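Local coordinates for uncharacterized protein (PDB 4L3U) that is of unknown function but belongs to the DUF4844 family and folds as a compact single chain of five helices without strands, at residues F26-F32 / V55-Q60; L38-V42 / E96-Q100; A61-L65 / L77-L81; I85-P90 / I120-W124. All blocks are in the same frame, centred on the assembly; numbering follows the deposited sequence.

Interaction 1 of 4, residues F26-F32 / V55-Q60; sequences FKAQDHF and VADTAQ
Apolar packing of F26, K27, H31 and F32 on V55, A56 and A59 seats the end of helix 14-27, and the loop that leaves it, against the middle of helix 45-68 in this all-helical fold. V55 is the common partner of three rings. CG1 lies over one face of the H31 imidazole in a CH-pi contact, 3.9 Å from the ring centroid, and also touches F26, whose CE2 is 3.9 Å from V55 CG1. CG2 meets the edge of the F32 phenyl, near the ring plane, with F32 CE2 4.0 Å from V55 CG2. An Asx turn lies in this loop: D30 OD1 accepts the backbone N of F32 at 3.0 Å, from above the carboxylate plane; R48 and N52 of helix 45-68 hold the same carboxylate. Further along, the alkyl part of K27 lies on the two alanines, K27 CG being 3.7 Å from A56 CB. With CG anti to its backbone N (chi1 179°) and a bend at chi3, the lysine then reaches the surface, where E24 is its salt-bridge partner. There K27 NZ makes a second, weak hydrogen bond of 3.4 Å to Q60 OE1.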
# COMPACT_ATOMS: atom_id res chain seq x y z
N PHE A 26 4.05 10.24 -4.13
CA PHE A 26 4.09 8.80 -3.89
C PHE A 26 3.35 8.05 -4.99
O PHE A 26 3.79 7.00 -5.44
CB PHE A 26 3.47 8.49 -2.54
CG PHE A 26 3.73 7.08 -2.07
CD1 PHE A 26 4.97 6.72 -1.60
CD2 PHE A 26 2.72 6.13 -2.09
CE1 PHE A 26 5.22 5.43 -1.16
CE2 PHE A 26 2.97 4.84 -1.66
CZ PHE A 26 4.22 4.49 -1.19
N LYS A 27 2.22 8.59 -5.41
CA LYS A 27 1.39 7.96 -6.42
C LYS A 27 2.14 7.76 -7.75
O LYS A 27 1.90 6.79 -8.46
CB LYS A 27 0.16 8.84 -6.64
CG LYS A 27 -0.81 8.34 -7.68
CD LYS A 27 -1.92 9.35 -7.92
CE LYS A 27 -1.40 10.63 -8.59
NZ LYS A 27 -2.50 11.58 -8.92
N ALA A 28 3.05 8.68 -8.06
CA ALA A 28 3.73 8.70 -9.36
C ALA A 28 5.00 7.87 -9.40
O ALA A 28 5.63 7.73 -10.45
CB ALA A 28 4.04 10.13 -9.76
N GLN A 29 5.39 7.31 -8.25
CA GLN A 29 6.63 6.56 -8.16
C GLN A 29 6.43 5.11 -8.57
O GLN A 29 5.32 4.58 -8.50
CB GLN A 29 7.17 6.63 -6.74
CG GLN A 29 7.54 8.03 -6.30
CD GLN A 29 7.70 8.14 -4.80
OE1 GLN A 29 7.65 7.14 -4.09
NE2 GLN A 29 7.87 9.36 -4.30
N ASP A 30 7.51 4.49 -9.02
CA ASP A 30 7.55 3.05 -9.21
C ASP A 30 7.96 2.46 -7.88
O ASP A 30 9.06 2.74 -7.39
CB ASP A 30 8.56 2.68 -10.30
CG ASP A 30 8.53 1.20 -10.66
OD1 ASP A 30 7.89 0.41 -9.93
OD2 ASP A 30 9.16 0.83 -11.67
N HIS A 31 7.10 1.64 -7.29
CA HIS A 31 7.35 1.10 -5.96
C HIS A 31 7.94 -0.31 -5.98
O HIS A 31 8.07 -0.93 -4.93
CB HIS A 31 6.06 1.10 -5.16
CG HIS A 31 5.46 2.46 -5.00
ND1 HIS A 31 4.50 2.95 -5.86
CD2 HIS A 31 5.70 3.44 -4.10
CE1 HIS A 31 4.16 4.17 -5.48
NE2 HIS A 31 4.88 4.49 -4.42
N PHE A 32 8.30 -0.79 -7.16
CA PHE A 32 8.69 -2.19 -7.32
C PHE A 32 9.92 -2.35 -8.19
O PHE A 32 10.01 -3.26 -9.02
CB PHE A 32 7.50 -2.97 -7.88
CG PHE A 32 6.27 -2.86 -7.03
CD1 PHE A 32 6.09 -3.71 -5.95
CD2 PHE A 32 5.32 -1.88 -7.28
CE1 PHE A 32 4.97 -3.60 -5.15
CE2 PHE A 32 4.20 -1.78 -6.49
CZ PHE A 32 4.02 -2.64 -5.42
N VAL A 55 -1.45 0.69 -6.31
CA VAL A 55 -0.89 1.56 -5.29
C VAL A 55 -1.37 2.98 -5.54
O VAL A 55 -1.72 3.70 -4.62
CB VAL A 55 0.66 1.52 -5.27
CG1 VAL A 55 1.24 2.58 -4.34
CG2 VAL A 55 1.15 0.14 -4.87
N ALA A 56 -1.36 3.37 -6.81
CA ALA A 56 -1.81 4.69 -7.20
C ALA A 56 -3.28 4.87 -6.83
O ALA A 56 -3.69 5.95 -6.41
CB ALA A 56 -1.60 4.91 -8.69
N ASP A 57 -4.06 3.81 -6.98
CA ASP A 57 -5.49 3.86 -6.67
C ASP A 57 -5.72 4.15 -5.19
O ASP A 57 -6.58 4.96 -4.84
CB ASP A 57 -6.20 2.55 -7.05
CG ASP A 57 -6.18 2.28 -8.55
OD1 ASP A 57 -6.05 3.24 -9.33
OD2 ASP A 57 -6.29 1.10 -8.94
N THR A 58 -4.96 3.50 -4.32
CA THR A 58 -5.08 3.71 -2.88
C THR A 58 -4.61 5.10 -2.49
O THR A 58 -5.20 5.75 -1.64
CB THR A 58 -4.27 2.66 -2.11
OG1 THR A 58 -4.70 1.35 -2.48
CG2 THR A 58 -4.46 2.85 -0.61
N ALA A 59 -3.53 5.55 -3.12
CA ALA A 59 -3.03 6.91 -2.91
C ALA A 59 -4.11 7.93 -3.28
O ALA A 59 -4.32 8.91 -2.56
CB ALA A 59 -1.79 7.14 -3.75
N GLN A 60 -4.81 7.69 -4.38
CA GLN A 60 -5.83 8.62 -4.85
C GLN A 60 -7.05 8.59 -3.95
O GLN A 60 -7.77 9.58 -3.83
CB GLN A 60 -6.23 8.29 -6.29
CG GLN A 60 -7.14 9.33 -6.90
CD GLN A 60 -6.53 10.72 -6.87
OE1 GLN A 60 -5.36 10.91 -7.22
NE2 GLN A 60 -7.32 11.70 -6.44

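Interaction 2 of 4, residues L38-V42 / E96-Q100; sequences LYTGV and EDREQ
The ring of Y39 and the amide of Q100 form an amide-pi stack that fastens the loop between helices 14-27 and 45-68 to the first turns of helix 95-112. The two planes are 12° apart, with Q100 OE1 lying 3.5 Å above the tyrosine plane over the ring centre. Q100 leaves the helix with CG anti to its backbone N and then bends at chi2 (65°), which lays CB, CG and the amide along the ring from the hydroxyl inward; Q100 CG is 3.4 Å from Y39 CZ. The backbone N of G41 sits over the opposite ring face, so the phenol is sandwiched between helix side chain and loop backbone. A weak hydrogen bond from Q100 NE2 to H31 O may help to hold the amide in this orientation.

A further direct contact sets a methyl against a carboxylate: V42 CG2 lies 3.4 Å from D97 OD1, an oxygen that is also near the plane of the Y39 ring at its edge. The polar link on the exposed side is indirect. One water donates to E96 OE2 at 3.0 Å and to G41 O at 3.2 Å, and the same water is hydrogen-bonded to T40 OG1 at 3.0 Å.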
# COMPACT_ATOMS: atom_id res chain seq x y z
N LEU A 38 18.88 -6.43 -1.78
CA LEU A 38 18.38 -7.80 -1.90
C LEU A 38 17.05 -7.90 -2.65
O LEU A 38 16.60 -9.00 -2.97
CB LEU A 38 18.22 -8.42 -0.51
CG LEU A 38 19.50 -8.48 0.33
CD1 LEU A 38 19.20 -9.01 1.71
CD2 LEU A 38 20.56 -9.34 -0.35
N TYR A 39 16.43 -6.76 -2.92
CA TYR A 39 15.20 -6.74 -3.69
C TYR A 39 15.48 -6.47 -5.17
O TYR A 39 16.04 -5.44 -5.52
CB TYR A 39 14.24 -5.69 -3.16
CG TYR A 39 12.91 -5.77 -3.84
CD1 TYR A 39 12.15 -6.93 -3.78
CD2 TYR A 39 12.41 -4.70 -4.55
CE1 TYR A 39 10.94 -7.02 -4.40
CE2 TYR A 39 11.19 -4.78 -5.18
CZ TYR A 39 10.46 -5.94 -5.10
OH TYR A 39 9.24 -6.03 -5.73
N THR A 40 15.07 -7.41 -6.02
CA THR A 40 15.37 -7.34 -7.44
C THR A 40 14.32 -6.56 -8.23
O THR A 40 14.61 -6.04 -9.31
CB THR A 40 15.51 -8.76 -8.04
OG1 THR A 40 14.38 -9.55 -7.66
CG2 THR A 40 16.77 -9.43 -7.53
N GLY A 41 13.11 -6.47 -7.69
CA GLY A 41 12.02 -5.79 -8.36
C GLY A 41 11.12 -6.74 -9.11
O GLY A 41 11.49 -7.89 -9.35
N VAL A 42 9.94 -6.27 -9.49
CA VAL A 42 9.01 -7.08 -10.25
C VAL A 42 9.46 -7.12 -11.70
O VAL A 42 9.58 -6.08 -12.35
CB VAL A 42 7.57 -6.52 -10.17
CG1 VAL A 42 6.63 -7.31 -11.07
CG2 VAL A 42 7.08 -6.57 -8.74
N GLU A 96 8.63 -12.42 -2.36
CA GLU A 96 9.39 -11.17 -2.40
C GLU A 96 8.52 -10.01 -2.86
O GLU A 96 8.67 -8.89 -2.39
CB GLU A 96 10.58 -11.27 -3.35
CG GLU A 96 11.70 -12.13 -2.83
CD GLU A 96 13.04 -11.77 -3.45
OE1 GLU A 96 14.08 -11.99 -2.79
OE2 GLU A 96 13.06 -11.28 -4.60
N ASP A 97 7.63 -10.29 -3.81
CA ASP A 97 6.73 -9.27 -4.31
C ASP A 97 5.69 -8.90 -3.26
O ASP A 97 5.34 -7.73 -3.12
CB ASP A 97 6.04 -9.72 -5.60
CG ASP A 97 6.99 -9.83 -6.78
OD1 ASP A 97 8.03 -9.14 -6.78
OD2 ASP A 97 6.69 -10.62 -7.71
N ARG A 98 5.20 -9.88 -2.52
CA ARG A 98 4.23 -9.60 -1.47
C ARG A 98 4.85 -8.75 -0.36
O ARG A 98 4.19 -7.88 0.20
CB ARG A 98 3.66 -10.89 -0.86
CG ARG A 98 2.67 -11.60 -1.76
CD ARG A 98 1.77 -12.51 -0.96
NE ARG A 98 2.53 -13.41 -0.10
CZ ARG A 98 3.06 -14.56 -0.51
NH1 ARG A 98 2.92 -14.97 -1.77
NH2 ARG A 98 3.74 -15.31 0.35
N GLU A 99 6.12 -9.01 -0.06
CA GLU A 99 6.82 -8.26 0.98
C GLU A 99 7.02 -6.81 0.56
O GLU A 99 6.97 -5.90 1.39
CB GLU A 99 8.18 -8.89 1.28
CG GLU A 99 8.10 -10.25 1.96
CD GLU A 99 7.69 -10.17 3.42
OE1 GLU A 99 7.48 -9.04 3.93
OE2 GLU A 99 7.59 -11.23 4.07
N GLN A 100 7.24 -6.59 -0.73
CA GLN A 100 7.46 -5.25 -1.24
C GLN A 100 6.16 -4.45 -1.21
O GLN A 100 6.17 -3.24 -0.99
CB GLN A 100 8.02 -5.29 -2.66
CG GLN A 100 8.51 -3.94 -3.16
CD GLN A 100 9.70 -3.42 -2.37
OE1 GLN A 100 10.37 -4.18 -1.66
NE2 GLN A 100 9.97 -2.13 -2.49
O HOH W 1 11.58 -9.76 -6.72

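Interaction 3 of 4, residues A61-L65 / L77-L81; sequences AFIAL and LLQVL
F62 and V80 meet because their first torsions bring them together, ring face to methyl, between the two helices: the F62 ring has CG anti to its own carbonyl carbon (chi1 -81°), and V80 holds CG1 anti to its backbone N (chi1 173°). The result is a closely centred CH-pi contact, with V80 CG1 3.4 Å from the F62 ring centroid and almost exactly on the ring normal, so that all six ring carbons are at nearly the same distance from the one methyl. The pair sits in an antiparallel helical hairpin formed by the consecutive helices 45-68 and 74-86, whose short segments run at 156° to each other with axes 10.2 Å apart.

V80 is the central residue of the contact. Its CG1 also touches the small A61, 3.7 Å from A61 CB, while its other methyl, CG2, faces L65 CD2 at 4.1 Å. The latter methyl, L65 CD2, lies 3.9 Å from L77 CD2, and this L77 methyl in turn approaches the F62 ring at CD1. At the far rim the phenyl reaches across to the backbone of helix 74-86: F62 CE1 is 3.4 Å from L77 O, which lies near the ring plane at its edge. F108 and V112 of helix 95-112 continue the packing around F62, and P72 of the connecting loop touches both L65 and L77.

No hydrogen bond or charge pair crosses between the segments. Cohesion therefore comes from close fitting of methyls and ring, and the carbonyl of L77, already bonded to the backbone N of L81, is probably also favoured by the electropositive C-H edge of the phenyl.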
# COMPACT_ATOMS: atom_id res chain seq x y z
N ALA A 61 -7.30 7.44 -3.32
CA ALA A 61 -8.39 7.31 -2.37
C ALA A 61 -8.14 8.17 -1.13
O ALA A 61 -9.04 8.86 -0.64
CB ALA A 61 -8.58 5.85 -1.98
N PHE A 62 -6.91 8.13 -0.63
CA PHE A 62 -6.52 8.94 0.53
C PHE A 62 -6.64 10.43 0.22
O PHE A 62 -7.06 11.22 1.08
CB PHE A 62 -5.09 8.61 0.96
CG PHE A 62 -4.96 7.37 1.80
CD1 PHE A 62 -5.44 7.35 3.11
CD2 PHE A 62 -4.33 6.24 1.31
CE1 PHE A 62 -5.30 6.21 3.89
CE2 PHE A 62 -4.19 5.10 2.09
CZ PHE A 62 -4.68 5.09 3.38
N ILE A 63 -6.28 10.82 -0.99
CA ILE A 63 -6.35 12.21 -1.40
C ILE A 63 -7.79 12.70 -1.36
O ILE A 63 -8.08 13.77 -0.84
CB ILE A 63 -5.73 12.42 -2.81
CG1 ILE A 63 -4.23 12.16 -2.75
CG2 ILE A 63 -5.99 13.84 -3.31
CD1 ILE A 63 -3.55 12.04 -4.09
N ALA A 64 -8.69 11.88 -1.90
CA ALA A 64 -10.12 12.20 -1.92
C ALA A 64 -10.66 12.37 -0.51
O ALA A 64 -11.55 13.18 -0.27
CB ALA A 64 -10.88 11.10 -2.64
N LEU A 65 -10.10 11.60 0.42
CA LEU A 65 -10.51 11.69 1.81
C LEU A 65 -10.08 13.02 2.41
O LEU A 65 -10.89 13.73 2.99
CB LEU A 65 -9.92 10.52 2.61
CG LEU A 65 -10.15 10.53 4.12
CD1 LEU A 65 -11.63 10.66 4.45
CD2 LEU A 65 -9.57 9.27 4.72
N LEU A 77 -8.85 6.48 7.94
CA LEU A 77 -7.60 6.20 7.27
C LEU A 77 -7.35 4.70 7.17
O LEU A 77 -6.80 4.22 6.18
CB LEU A 77 -6.45 6.87 8.02
CG LEU A 77 -6.49 8.40 8.06
CD1 LEU A 77 -5.49 8.91 9.07
CD2 LEU A 77 -6.23 8.99 6.69
N LEU A 78 -7.76 3.95 8.18
CA LEU A 78 -7.52 2.51 8.21
C LEU A 78 -8.39 1.77 7.20
O LEU A 78 -7.94 0.80 6.60
CB LEU A 78 -7.78 1.95 9.61
CG LEU A 78 -7.53 0.45 9.79
CD1 LEU A 78 -6.07 0.10 9.54
CD2 LEU A 78 -7.95 -0.00 11.18
N GLN A 79 -9.62 2.22 7.02
CA GLN A 79 -10.50 1.58 6.06
C GLN A 79 -10.00 1.77 4.63
O GLN A 79 -10.08 0.85 3.82
CB GLN A 79 -11.93 2.11 6.18
CG GLN A 79 -12.86 1.53 5.14
CD GLN A 79 -14.32 1.82 5.43
OE1 GLN A 79 -14.73 1.87 6.59
NE2 GLN A 79 -15.11 1.99 4.39
N VAL A 80 -9.50 2.96 4.32
CA VAL A 80 -8.94 3.23 3.01
C VAL A 80 -7.74 2.33 2.76
O VAL A 80 -7.54 1.81 1.67
CB VAL A 80 -8.52 4.71 2.87
CG1 VAL A 80 -7.78 4.95 1.55
CG2 VAL A 80 -9.74 5.62 2.97
N LEU A 81 -6.93 2.15 3.80
CA LEU A 81 -5.78 1.26 3.73
C LEU A 81 -6.23 -0.18 3.48
O LEU A 81 -5.75 -0.84 2.55
CB LEU A 81 -4.98 1.33 5.03
CG LEU A 81 -3.63 0.62 5.04
CD1 LEU A 81 -2.56 1.48 4.39
CD2 LEU A 81 -3.23 0.25 6.46

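Interaction 4 of 4, residues I85-P90 / I120-W124; sequences ISQIDP and ILNKW
The indole of W124 is clasped on both faces by the 85-90 segment, I85 covering one and P90 the other, while its N-H edge points at the backbone of I88. From the start of helix 120-134 the side chain extends with CG anti to its backbone N (chi1 -177°), and chi2 of 87° turns the ring plane to slip between its neighbours. I85 CG1 lies squarely over the five-membered ring, 3.7 Å from its centroid, and I85 CD1 continues over the fused system. P90 CB comes over the opposite face in a longer CH-pi contact, 4.3 Å from the same centroid and offset toward the rim.

At the edge, W124 NE1 donates to I88 O at 3.0 Å with an N-H...O angle of 156°; the oxygen lies in the ring plane. Beside it the I88 CG2 methyl is 3.7 Å from W124 CZ2. Toward the start of helix 120-134, I85 and I120 lie alongside one another, pointing opposite ways, with their CG2 methyls 4.1 Å apart. Side chains V101 and R98 of helix 95-112 also pack on the indole.

Helix 74-86 and the turn following it are thus tied to helix 120-134 mainly by one aromatic side chain. Its single polar group is paired with a main-chain carbonyl, so the indole can be packed among aliphatic carbons with its N-H satisfied, and the in-plane bond together with the two covered faces limits rotation of the ring.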
# COMPACT_ATOMS: atom_id res chain seq x y z
N ILE A 85 -5.61 -2.51 -0.02
CA ILE A 85 -4.81 -3.73 -0.05
C ILE A 85 -5.64 -4.94 -0.46
O ILE A 85 -5.14 -5.86 -1.10
CB ILE A 85 -4.12 -4.00 1.32
CG1 ILE A 85 -3.05 -5.10 1.19
CG2 ILE A 85 -5.13 -4.36 2.39
CD1 ILE A 85 -1.80 -4.66 0.47
N SER A 86 -6.92 -4.95 -0.09
CA SER A 86 -7.78 -6.08 -0.42
C SER A 86 -8.00 -6.21 -1.94
O SER A 86 -8.45 -7.24 -2.41
CB SER A 86 -9.13 -5.96 0.30
OG SER A 86 -9.79 -4.77 -0.07
N GLN A 87 -7.66 -5.16 -2.69
CA GLN A 87 -7.81 -5.16 -4.15
C GLN A 87 -6.76 -6.00 -4.84
O GLN A 87 -6.84 -6.25 -6.05
CB GLN A 87 -7.73 -3.74 -4.70
CG GLN A 87 -8.80 -2.81 -4.19
CD GLN A 87 -10.19 -3.34 -4.46
OE1 GLN A 87 -10.51 -3.72 -5.58
NE2 GLN A 87 -11.02 -3.39 -3.42
N ILE A 88 -5.76 -6.42 -4.08
CA ILE A 88 -4.63 -7.18 -4.61
C ILE A 88 -4.67 -8.62 -4.09
O ILE A 88 -4.55 -8.86 -2.89
CB ILE A 88 -3.29 -6.54 -4.20
CG1 ILE A 88 -3.28 -5.05 -4.57
CG2 ILE A 88 -2.13 -7.26 -4.87
CD1 ILE A 88 -2.07 -4.30 -4.05
N ASP A 89 -4.86 -9.57 -5.00
CA ASP A 89 -4.91 -10.99 -4.66
C ASP A 89 -3.51 -11.50 -4.31
O ASP A 89 -2.64 -11.54 -5.18
CB ASP A 89 -5.47 -11.77 -5.85
CG ASP A 89 -5.67 -13.24 -5.56
OD1 ASP A 89 -5.81 -13.60 -4.37
OD2 ASP A 89 -5.68 -14.04 -6.52
N PRO A 90 -3.28 -11.90 -3.04
CA PRO A 90 -1.93 -12.34 -2.66
C PRO A 90 -1.50 -13.65 -3.33
O PRO A 90 -0.32 -13.98 -3.30
CB PRO A 90 -2.03 -12.52 -1.14
CG PRO A 90 -3.46 -12.76 -0.89
CD PRO A 90 -4.21 -11.95 -1.90
N ILE A 120 -3.59 -6.14 9.67
CA ILE A 120 -4.15 -6.39 8.34
C ILE A 120 -3.06 -6.73 7.33
O ILE A 120 -3.23 -7.62 6.50
CB ILE A 120 -4.98 -5.18 7.85
CG1 ILE A 120 -6.24 -5.01 8.70
CG2 ILE A 120 -5.38 -5.34 6.37
CD1 ILE A 120 -7.00 -3.73 8.44
N LEU A 121 -1.93 -6.03 7.40
CA LEU A 121 -0.85 -6.24 6.45
C LEU A 121 -0.16 -7.60 6.62
O LEU A 121 0.17 -8.24 5.63
CB LEU A 121 0.18 -5.12 6.55
CG LEU A 121 -0.28 -3.74 6.08
CD1 LEU A 121 0.78 -2.69 6.37
CD2 LEU A 121 -0.60 -3.76 4.59
N ASN A 122 0.05 -8.04 7.85
CA ASN A 122 0.63 -9.36 8.08
C ASN A 122 -0.32 -10.47 7.64
O ASN A 122 0.12 -11.48 7.09
CB ASN A 122 1.00 -9.55 9.55
CG ASN A 122 2.34 -8.93 9.90
OD1 ASN A 122 3.22 -8.79 9.05
ND2 ASN A 122 2.50 -8.57 11.17
N LYS A 123 -1.61 -10.29 7.89
CA LYS A 123 -2.61 -11.29 7.53
C LYS A 123 -2.66 -11.45 6.02
O LYS A 123 -2.89 -12.54 5.51
CB LYS A 123 -3.99 -10.88 8.06
CG LYS A 123 -5.09 -11.87 7.73
CD LYS A 123 -6.36 -11.59 8.51
CE LYS A 123 -7.45 -12.58 8.16
NZ LYS A 123 -8.67 -12.38 9.00
N TRP A 124 -2.42 -10.35 5.32
CA TRP A 124 -2.41 -10.36 3.87
C TRP A 124 -1.19 -11.12 3.34
O TRP A 124 -1.31 -11.95 2.45
CB TRP A 124 -2.42 -8.92 3.35
CG TRP A 124 -2.48 -8.79 1.86
CD1 TRP A 124 -3.61 -8.76 1.09
CD2 TRP A 124 -1.38 -8.67 0.95
NE1 TRP A 124 -3.27 -8.63 -0.24
CE2 TRP A 124 -1.91 -8.57 -0.35
CE3 TRP A 124 0.01 -8.64 1.12
CZ2 TRP A 124 -1.10 -8.45 -1.47
CZ3 TRP A 124 0.82 -8.51 -0.00
CH2 TRP A 124 0.26 -8.42 -1.28

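All four contacts are partly buried, but interaction 2 lies farthest out, its centre about 14 Å from the chain's centre, with three exposed residues, whereas interactions 3 and 4 have no touching residue that is fully exposed. Interaction 3 joins helix to helix through apolar side chains, with no hydrogen bond across it. Interactions 1, 2 and 4 seat loop residues against a helix, and polar atoms enter: a weak lysine-glutamine bond in interaction 1, a bridging water in interaction 2 and an indole N-H bond in interaction 4. Interactions 1 and 3 share helix 45-68; interactions 3 and 4 share helix 74-86. Interactions 1 and 2 adjoin through F32, whose O probably bonds to V42 N.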